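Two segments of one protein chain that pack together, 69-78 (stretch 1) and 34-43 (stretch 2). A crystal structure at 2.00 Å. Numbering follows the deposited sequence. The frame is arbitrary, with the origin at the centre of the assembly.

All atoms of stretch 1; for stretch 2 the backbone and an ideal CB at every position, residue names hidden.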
ATOM      1  N   TYR A  69      -0.346  26.406 -20.166  1.00 28.33           N
ATOM      2  CA  TYR A  69      -0.699  26.488 -18.750  1.00 28.42           C
ATOM      3  C   TYR A  69       0.292  27.270 -17.896  1.00 28.54           C
ATOM      4  O   TYR A  69      -0.080  27.792 -16.851  1.00 29.17           O
ATOM      5  CB  TYR A  69      -0.961  25.084 -18.151  1.00 26.50           C
ATOM      6  CG  TYR A  69      -2.240  24.473 -18.661  1.00 27.09           C
ATOM      7  CD1 TYR A  69      -2.230  23.535 -19.696  1.00 26.43           C
ATOM      8  CD2 TYR A  69      -3.476  24.879 -18.146  1.00 27.07           C
ATOM      9  CE1 TYR A  69      -3.433  22.994 -20.179  1.00 26.96           C
ATOM     10  CE2 TYR A  69      -4.664  24.357 -18.618  1.00 27.61           C
ATOM     11  CZ  TYR A  69      -4.639  23.402 -19.621  1.00 28.75           C
ATOM     12  OH  TYR A  69      -5.832  22.910 -20.090  1.00 28.13           O
ATOM     13  N   LEU A  70       1.542  27.357 -18.346  1.00 28.77           N
ATOM     14  CA  LEU A  70       2.610  27.975 -17.557  1.00 29.21           C
ATOM     15  C   LEU A  70       3.524  28.885 -18.395  1.00 30.71           C
ATOM     16  O   LEU A  70       4.744  28.804 -18.269  1.00 29.61           O
ATOM     17  CB  LEU A  70       3.438  26.878 -16.885  1.00 27.55           C
ATOM     18  CG  LEU A  70       2.760  25.959 -15.865  1.00 26.21           C
ATOM     19  CD1 LEU A  70       3.657  24.779 -15.601  1.00 25.45           C
ATOM     20  CD2 LEU A  70       2.447  26.686 -14.564  1.00 28.08           C
ATOM     21  N   PRO A  71       2.938  29.755 -19.249  1.00 33.09           N
ATOM     22  CA  PRO A  71       3.741  30.553 -20.187  1.00 35.31           C
ATOM     23  C   PRO A  71       4.749  31.475 -19.497  1.00 36.61           C
ATOM     24  O   PRO A  71       5.808  31.752 -20.046  1.00 37.61           O
ATOM     25  CB  PRO A  71       2.687  31.381 -20.948  1.00 36.59           C
ATOM     26  CG  PRO A  71       1.518  31.419 -20.072  1.00 36.26           C
ATOM     27  CD  PRO A  71       1.504  30.065 -19.390  1.00 34.46           C
ATOM     28  N   LEU A  72       4.425  31.893 -18.282  1.00 37.72           N
ATOM     29  CA  LEU A  72       5.278  32.767 -17.479  1.00 39.11           C
ATOM     30  C   LEU A  72       6.522  32.027 -16.984  1.00 37.48           C
ATOM     31  O   LEU A  72       7.511  32.649 -16.620  1.00 38.31           O
ATOM     32  CB  LEU A  72       4.459  33.269 -16.290  1.00 39.83           C
ATOM     33  CG  LEU A  72       4.520  34.651 -15.662  1.00 42.24           C
ATOM     34  CD1 LEU A  72       4.620  35.779 -16.693  1.00 43.59           C
ATOM     35  CD2 LEU A  72       3.258  34.777 -14.808  1.00 42.42           C
ATOM     36  N   TYR A  73       6.479  30.694 -16.982  1.00 36.18           N
ATOM     37  CA  TYR A  73       7.603  29.890 -16.484  1.00 34.78           C
ATOM     38  C   TYR A  73       8.310  29.071 -17.574  1.00 33.95           C
ATOM     39  O   TYR A  73       9.127  28.204 -17.275  1.00 31.93           O
ATOM     40  CB  TYR A  73       7.149  28.994 -15.326  1.00 34.25           C
ATOM     41  CG  TYR A  73       6.433  29.743 -14.222  1.00 36.24           C
ATOM     42  CD1 TYR A  73       7.144  30.348 -13.180  1.00 38.28           C
ATOM     43  CD2 TYR A  73       5.045  29.849 -14.221  1.00 37.35           C
ATOM     44  CE1 TYR A  73       6.480  31.049 -12.166  1.00 39.77           C
ATOM     45  CE2 TYR A  73       4.374  30.532 -13.217  1.00 39.73           C
ATOM     46  CZ  TYR A  73       5.096  31.130 -12.192  1.00 39.81           C
ATOM     47  OH  TYR A  73       4.418  31.800 -11.202  1.00 41.89           O
ATOM     48  N   LYS A  74       8.001  29.371 -18.833  1.00 35.04           N
ATOM     49  CA  LYS A  74       8.602  28.706 -19.992  1.00 35.47           C
ATOM     50  C   LYS A  74      10.113  28.510 -19.897  1.00 34.75           C
ATOM     51  O   LYS A  74      10.620  27.410 -20.114  1.00 33.50           O
ATOM     52  CB  LYS A  74       8.278  29.496 -21.262  1.00 37.86           C
ATOM     53  CG  LYS A  74       7.278  28.827 -22.161  1.00 40.36           C
ATOM     54  CD  LYS A  74       7.965  27.762 -23.008  1.00 43.08           C
ATOM     55  CE  LYS A  74       8.547  28.363 -24.278  1.00 46.05           C
ATOM     56  NZ  LYS A  74       9.336  27.326 -24.975  1.00 47.57           N
ATOM     57  N   GLU A  75      10.827  29.579 -19.567  1.00 35.69           N
ATOM     58  CA  GLU A  75      12.285  29.551 -19.551  1.00 35.75           C
ATOM     59  C   GLU A  75      12.864  28.817 -18.342  1.00 33.60           C
ATOM     60  O   GLU A  75      14.041  28.465 -18.343  1.00 33.58           O
ATOM     61  CB  GLU A  75      12.856  30.970 -19.645  1.00 38.41           C
ATOM     62  CG  GLU A  75      13.040  31.484 -21.065  1.00 42.30           C
ATOM     63  CD  GLU A  75      11.866  32.309 -21.564  1.00 47.87           C
ATOM     64  OE1 GLU A  75      12.095  33.454 -22.038  1.00 52.24           O
ATOM     65  OE2 GLU A  75      10.718  31.819 -21.495  1.00 49.30           O
ATOM     66  N   ARG A  76      12.041  28.603 -17.318  1.00 31.49           N
ATOM     67  CA  ARG A  76      12.428  27.848 -16.127  1.00 29.55           C
ATOM     68  C   ARG A  76      12.283  26.337 -16.325  1.00 27.50           C
ATOM     69  O   ARG A  76      12.770  25.550 -15.509  1.00 26.10           O
ATOM     70  CB  ARG A  76      11.551  28.254 -14.933  1.00 29.67           C
ATOM     71  CG  ARG A  76      11.411  29.771 -14.689  1.00 33.90           C
ATOM     72  CD  ARG A  76      12.526  30.374 -13.793  1.00 36.35           C
ATOM     73  NE  ARG A  76      13.159  29.412 -12.891  1.00 36.23           N
ATOM     74  CZ  ARG A  76      12.615  28.897 -11.786  1.00 37.67           C
ATOM     75  NH1 ARG A  76      11.381  29.218 -11.385  1.00 38.90           N
ATOM     76  NH2 ARG A  76      13.318  28.041 -11.073  1.00 38.97           N
ATOM     77  N   ILE A  77      11.581  25.938 -17.387  1.00 26.95           N
ATOM     78  CA  ILE A  77      11.226  24.541 -17.597  1.00 25.51           C
ATOM     79  C   ILE A  77      11.940  23.991 -18.828  1.00 25.59           C
ATOM     80  O   ILE A  77      11.950  24.634 -19.871  1.00 27.20           O
ATOM     81  CB  ILE A  77       9.699  24.360 -17.725  1.00 25.18           C
ATOM     82  CG1 ILE A  77       9.020  24.827 -16.426  1.00 24.83           C
ATOM     83  CG2 ILE A  77       9.355  22.893 -18.044  1.00 23.72           C
ATOM     84  CD1 ILE A  77       7.569  25.224 -16.551  1.00 24.74           C
ATOM     85  N   ILE A  78      12.561  22.821 -18.675  1.00 24.12           N
ATOM     86  CA  ILE A  78      13.188  22.099 -19.784  1.00 24.50           C
ATOM     87  C   ILE A  78      12.467  20.765 -19.925  1.00 23.80           C
ATOM     88  O   ILE A  78      12.457  19.964 -18.994  1.00 22.36           O
ATOM     89  CB  ILE A  78      14.731  21.889 -19.569  1.00 24.70           C
ATOM     90  CG1 ILE A  78      15.470  23.233 -19.594  1.00 26.34           C
ATOM     91  CG2 ILE A  78      15.313  20.955 -20.623  1.00 24.78           C
ATOM     92  CD1 ILE A  78      16.914  23.193 -19.015  1.00 25.65           C
ATOM     93  N   UNK A  34       0.303  16.732 -14.699  1.00 19.94           N
ATOM     94  CA  UNK A  34       1.699  17.139 -14.866  1.00 19.46           C
ATOM     95  C   UNK A  34       1.912  18.614 -14.533  1.00 19.42           C
ATOM     96  O   UNK A  34       2.924  18.988 -13.930  1.00 18.74           O
ATOM     97  CB  UNK A  34       2.157  16.863 -16.299  1.00 19.46           C
ATOM     98  N   UNK A  35       0.955  19.438 -14.944  1.00 20.39           N
ATOM     99  CA  UNK A  35       1.021  20.889 -14.719  1.00 21.20           C
ATOM    100  C   UNK A  35       0.931  21.240 -13.227  1.00 21.53           C
ATOM    101  O   UNK A  35       1.710  22.073 -12.743  1.00 21.01           O
ATOM    102  CB  UNK A  35      -0.104  21.590 -15.484  1.00 21.20           C
ATOM    103  N   UNK A  36      -0.008  20.603 -12.524  1.00 22.40           N
ATOM    104  CA  UNK A  36      -0.148  20.755 -11.073  1.00 23.16           C
ATOM    105  C   UNK A  36       1.187  20.493 -10.391  1.00 22.24           C
ATOM    106  O   UNK A  36       1.595  21.228  -9.479  1.00 23.07           O
ATOM    107  CB  UNK A  36      -1.219  19.809 -10.527  1.00 23.16           C
ATOM    108  N   UNK A  37       1.853  19.424 -10.829  1.00 21.19           N
ATOM    109  CA  UNK A  37       3.101  18.971 -10.219  1.00 20.05           C
ATOM    110  C   UNK A  37       4.241  19.966 -10.491  1.00 20.37           C
ATOM    111  O   UNK A  37       4.988  20.342  -9.577  1.00 21.34           O
ATOM    112  CB  UNK A  37       3.473  17.583 -10.746  1.00 20.05           C
ATOM    113  N   UNK A  38       4.379  20.387 -11.743  1.00 20.84           N
ATOM    114  CA  UNK A  38       5.401  21.385 -12.110  1.00 21.63           C
ATOM    115  C   UNK A  38       5.182  22.700 -11.335  1.00 23.72           C
ATOM    116  O   UNK A  38       6.143  23.288 -10.823  1.00 23.49           O
ATOM    117  CB  UNK A  38       5.369  21.650 -13.617  1.00 21.63           C
ATOM    118  N   UNK A  39       3.917  23.119 -11.236  1.00 25.66           N
ATOM    119  CA  UNK A  39       3.497  24.297 -10.450  1.00 28.69           C
ATOM    120  C   UNK A  39       4.054  24.334  -9.034  1.00 28.50           C
ATOM    121  O   UNK A  39       4.471  25.381  -8.572  1.00 29.75           O
ATOM    122  CB  UNK A  39       1.970  24.345 -10.376  1.00 28.69           C
ATOM    123  N   UNK A  40       4.041  23.190  -8.352  1.00 27.95           N
ATOM    124  CA  UNK A  40       4.541  23.097  -6.986  1.00 27.32           C
ATOM    125  C   UNK A  40       6.031  23.402  -6.884  1.00 27.04           C
ATOM    126  O   UNK A  40       6.498  23.767  -5.805  1.00 27.23           O
ATOM    127  CB  UNK A  40       4.263  21.701  -6.426  1.00 27.32           C
ATOM    128  N   UNK A  41       6.768  23.249  -7.994  1.00 26.22           N
ATOM    129  CA  UNK A  41       8.227  23.498  -8.026  1.00 25.40           C
ATOM    130  C   UNK A  41       8.644  24.901  -8.503  1.00 26.22           C
ATOM    131  O   UNK A  41       9.728  25.377  -8.149  1.00 26.41           O
ATOM    132  CB  UNK A  41       8.887  22.462  -8.938  1.00 25.40           C
ATOM    133  N   UNK A  42       7.796  25.542  -9.306  1.00 26.38           N
ATOM    134  CA  UNK A  42       8.072  26.893  -9.841  1.00 26.95           C
ATOM    135  C   UNK A  42       8.194  27.995  -8.790  1.00 27.44           C
ATOM    136  O   UNK A  42       8.894  28.984  -9.024  1.00 28.12           O
ATOM    137  CB  UNK A  42       6.963  27.282 -10.820  1.00 26.95           C
ATOM    138  N   UNK A  43       7.503  27.865  -7.661  1.00 26.85           N
ATOM    139  CA  UNK A  43       7.582  28.914  -6.644  1.00 28.64           C
ATOM    140  C   UNK A  43       8.831  28.844  -5.810  1.00 27.62           C
ATOM    141  O   UNK A  43       9.239  29.851  -5.219  1.00 29.41           O
ATOM    142  CB  UNK A  43       6.363  28.844  -5.722  1.00 28.64           C
TER

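Position 34 lies in a helix, with nothing of stretch 1 within 5.5 Å of its ideal CB. Stretch 1 therefore sets no demand there, and many helix-compatible residues would serve; the deposited one is Leu34.

Position 35 points its CA-to-CB bond toward stretch 1. Its ideal CB stands 4.5 Å from Tyr69 CB and 4.9 Å from Leu70 CD1, so the surroundings are carbon and the gap would suit a medium aliphatic chain such as valine, leucine, isoleucine or methionine. It is Ile35, whose branched chain fills the space beside Tyr69 and Leu70: Ile35 CG2 lies 3.7 Å from Tyr69 CB, and Ile35 CD1 lies 3.8 Å from Leu70 CD1.

Positions 36 and 37 make no contact, the CA-to-CB bond at 36 pointing away. Stretch 1 cannot choose between polar and apolar here; the residues are His36 and Thr37.

At 38, one helical turn on from 35, the bond again points toward stretch 1. The ideal CB is 4.1 Å from Leu70 CD1 and 5.1 Å from Ile77 CD1, two methyl groups that invite valine, leucine or isoleucine and offer nothing to a polar group. Ile38 uses a single methyl for both: CG2 is 3.7 Å from Leu70 CD1 and 3.7 Å from Ile77 CD1.

At 39 the CA-to-CB bond points sideways, and the ideal CB is 4.8 Å from Leu70 CD2. A long chain could lay its methylenes on that leucine and carry a polar end past it, toward the carbonyl of Tyr69; lysine or glutamine could offer a donor, glutamate would need a water between, and methionine would serve the leucine alone. Glu39 packs its CG 3.6 Å from Leu70 CD2, and a water donates both to Glu39 OE2 (2.7 Å) and to Tyr69 O (2.8 Å), joining two acceptors that could not bond directly.

Positions 40 and 41 have nothing of stretch 1 near their ideal CB atoms and are left free by it. They are Lys40 and Phe41, whose ring leads away.

Position 42 points toward stretch 1, its ideal CB only 3.9 Å from Tyr73 CD1 and 4.9 Å from Arg76 NH1. A compact apolar residue, such as alanine, valine or isoleucine, suits so close an aromatic ring. Val42 sits over one face of it, with CB 3.7 Å from Tyr73 CD1 and CG2 3.9 Å from the Tyr73 ring centroid, a CH-pi contact. Arg76 NH1 also gives a weak hydrogen bond to Val42 O at 3.4 Å.

Position 43 points away, so its choice is broad; Leu43 brings its end nearer without close contact.

Stretch 2, residues 34-43: LIHTIEKFVL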
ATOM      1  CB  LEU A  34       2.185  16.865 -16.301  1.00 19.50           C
ATOM      2  CG  LEU A  34       3.598  17.352 -16.644  1.00 19.76           C
ATOM      3  CD1 LEU A  34       4.697  16.678 -15.782  1.00 17.96           C
ATOM      4  CD2 LEU A  34       3.891  17.192 -18.136  1.00 19.81           C
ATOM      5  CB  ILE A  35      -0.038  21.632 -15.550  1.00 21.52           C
ATOM      6  CG1 ILE A  35       0.294  21.538 -17.053  1.00 21.35           C
ATOM      7  CG2 ILE A  35      -0.193  23.093 -15.079  1.00 22.17           C
ATOM      8  CD1 ILE A  35       1.700  22.102 -17.461  1.00 21.00           C
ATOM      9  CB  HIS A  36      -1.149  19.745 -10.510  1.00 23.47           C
ATOM     10  CG  HIS A  36      -2.575  20.066 -10.796  1.00 25.62           C
ATOM     11  ND1 HIS A  36      -3.302  20.954 -10.035  1.00 28.13           N
ATOM     12  CD2 HIS A  36      -3.422  19.600 -11.743  1.00 25.24           C
ATOM     13  CE1 HIS A  36      -4.530  21.039 -10.514  1.00 30.30           C
ATOM     14  NE2 HIS A  36      -4.629  20.224 -11.548  1.00 29.19           N
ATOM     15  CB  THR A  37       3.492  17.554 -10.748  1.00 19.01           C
ATOM     16  OG1 THR A  37       2.440  16.622 -10.452  1.00 18.35           O
ATOM     17  CG2 THR A  37       4.781  17.068 -10.090  1.00 18.00           C
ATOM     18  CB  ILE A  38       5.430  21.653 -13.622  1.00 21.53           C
ATOM     19  CG1 ILE A  38       5.921  20.424 -14.390  1.00 21.35           C
ATOM     20  CG2 ILE A  38       6.340  22.852 -13.941  1.00 21.15           C
ATOM     21  CD1 ILE A  38       5.726  20.523 -15.925  1.00 20.70           C
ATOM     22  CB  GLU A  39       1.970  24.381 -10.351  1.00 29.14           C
ATOM     23  CG  GLU A  39       1.319  25.164 -11.479  1.00 32.64           C
ATOM     24  CD  GLU A  39      -0.200  25.085 -11.440  1.00 33.07           C
ATOM     25  OE1 GLU A  39      -0.753  24.589 -10.429  1.00 35.38           O
ATOM     26  OE2 GLU A  39      -0.844  25.516 -12.424  1.00 37.18           O
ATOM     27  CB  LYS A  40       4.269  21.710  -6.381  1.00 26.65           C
ATOM     28  CG  LYS A  40       2.807  21.282  -6.276  1.00 27.82           C
ATOM     29  CD  LYS A  40       1.998  22.206  -5.387  1.00 30.09           C
ATOM     30  CE  LYS A  40       0.661  21.591  -5.072  1.00 33.16           C
ATOM     31  NZ  LYS A  40      -0.213  21.519  -6.285  1.00 34.39           N
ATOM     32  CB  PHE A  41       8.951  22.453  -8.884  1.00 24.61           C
ATOM     33  CG  PHE A  41       9.138  21.120  -8.205  1.00 23.09           C
ATOM     34  CD1 PHE A  41      10.301  20.850  -7.489  1.00 21.70           C
ATOM     35  CD2 PHE A  41       8.148  20.133  -8.281  1.00 23.02           C
ATOM     36  CE1 PHE A  41      10.492  19.615  -6.867  1.00 22.07           C
ATOM     37  CE2 PHE A  41       8.324  18.882  -7.657  1.00 21.95           C
ATOM     38  CZ  PHE A  41       9.499  18.625  -6.948  1.00 21.21           C
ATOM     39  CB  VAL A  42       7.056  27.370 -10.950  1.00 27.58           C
ATOM     40  CG1 VAL A  42       6.948  26.363 -12.089  1.00 26.87           C
ATOM     41  CG2 VAL A  42       5.676  27.727 -10.366  1.00 29.05           C
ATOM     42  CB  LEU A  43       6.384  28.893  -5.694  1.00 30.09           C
ATOM     43  CG  LEU A  43       5.099  29.595  -6.072  1.00 31.74           C
ATOM     44  CD1 LEU A  43       4.175  29.456  -4.881  1.00 34.29           C
ATOM     45  CD2 LEU A  43       5.350  31.059  -6.408  1.00 34.27           C
TER
HETATM   46  O   HOH W   1      -1.636  26.521 -14.835  1.00 19.87           O
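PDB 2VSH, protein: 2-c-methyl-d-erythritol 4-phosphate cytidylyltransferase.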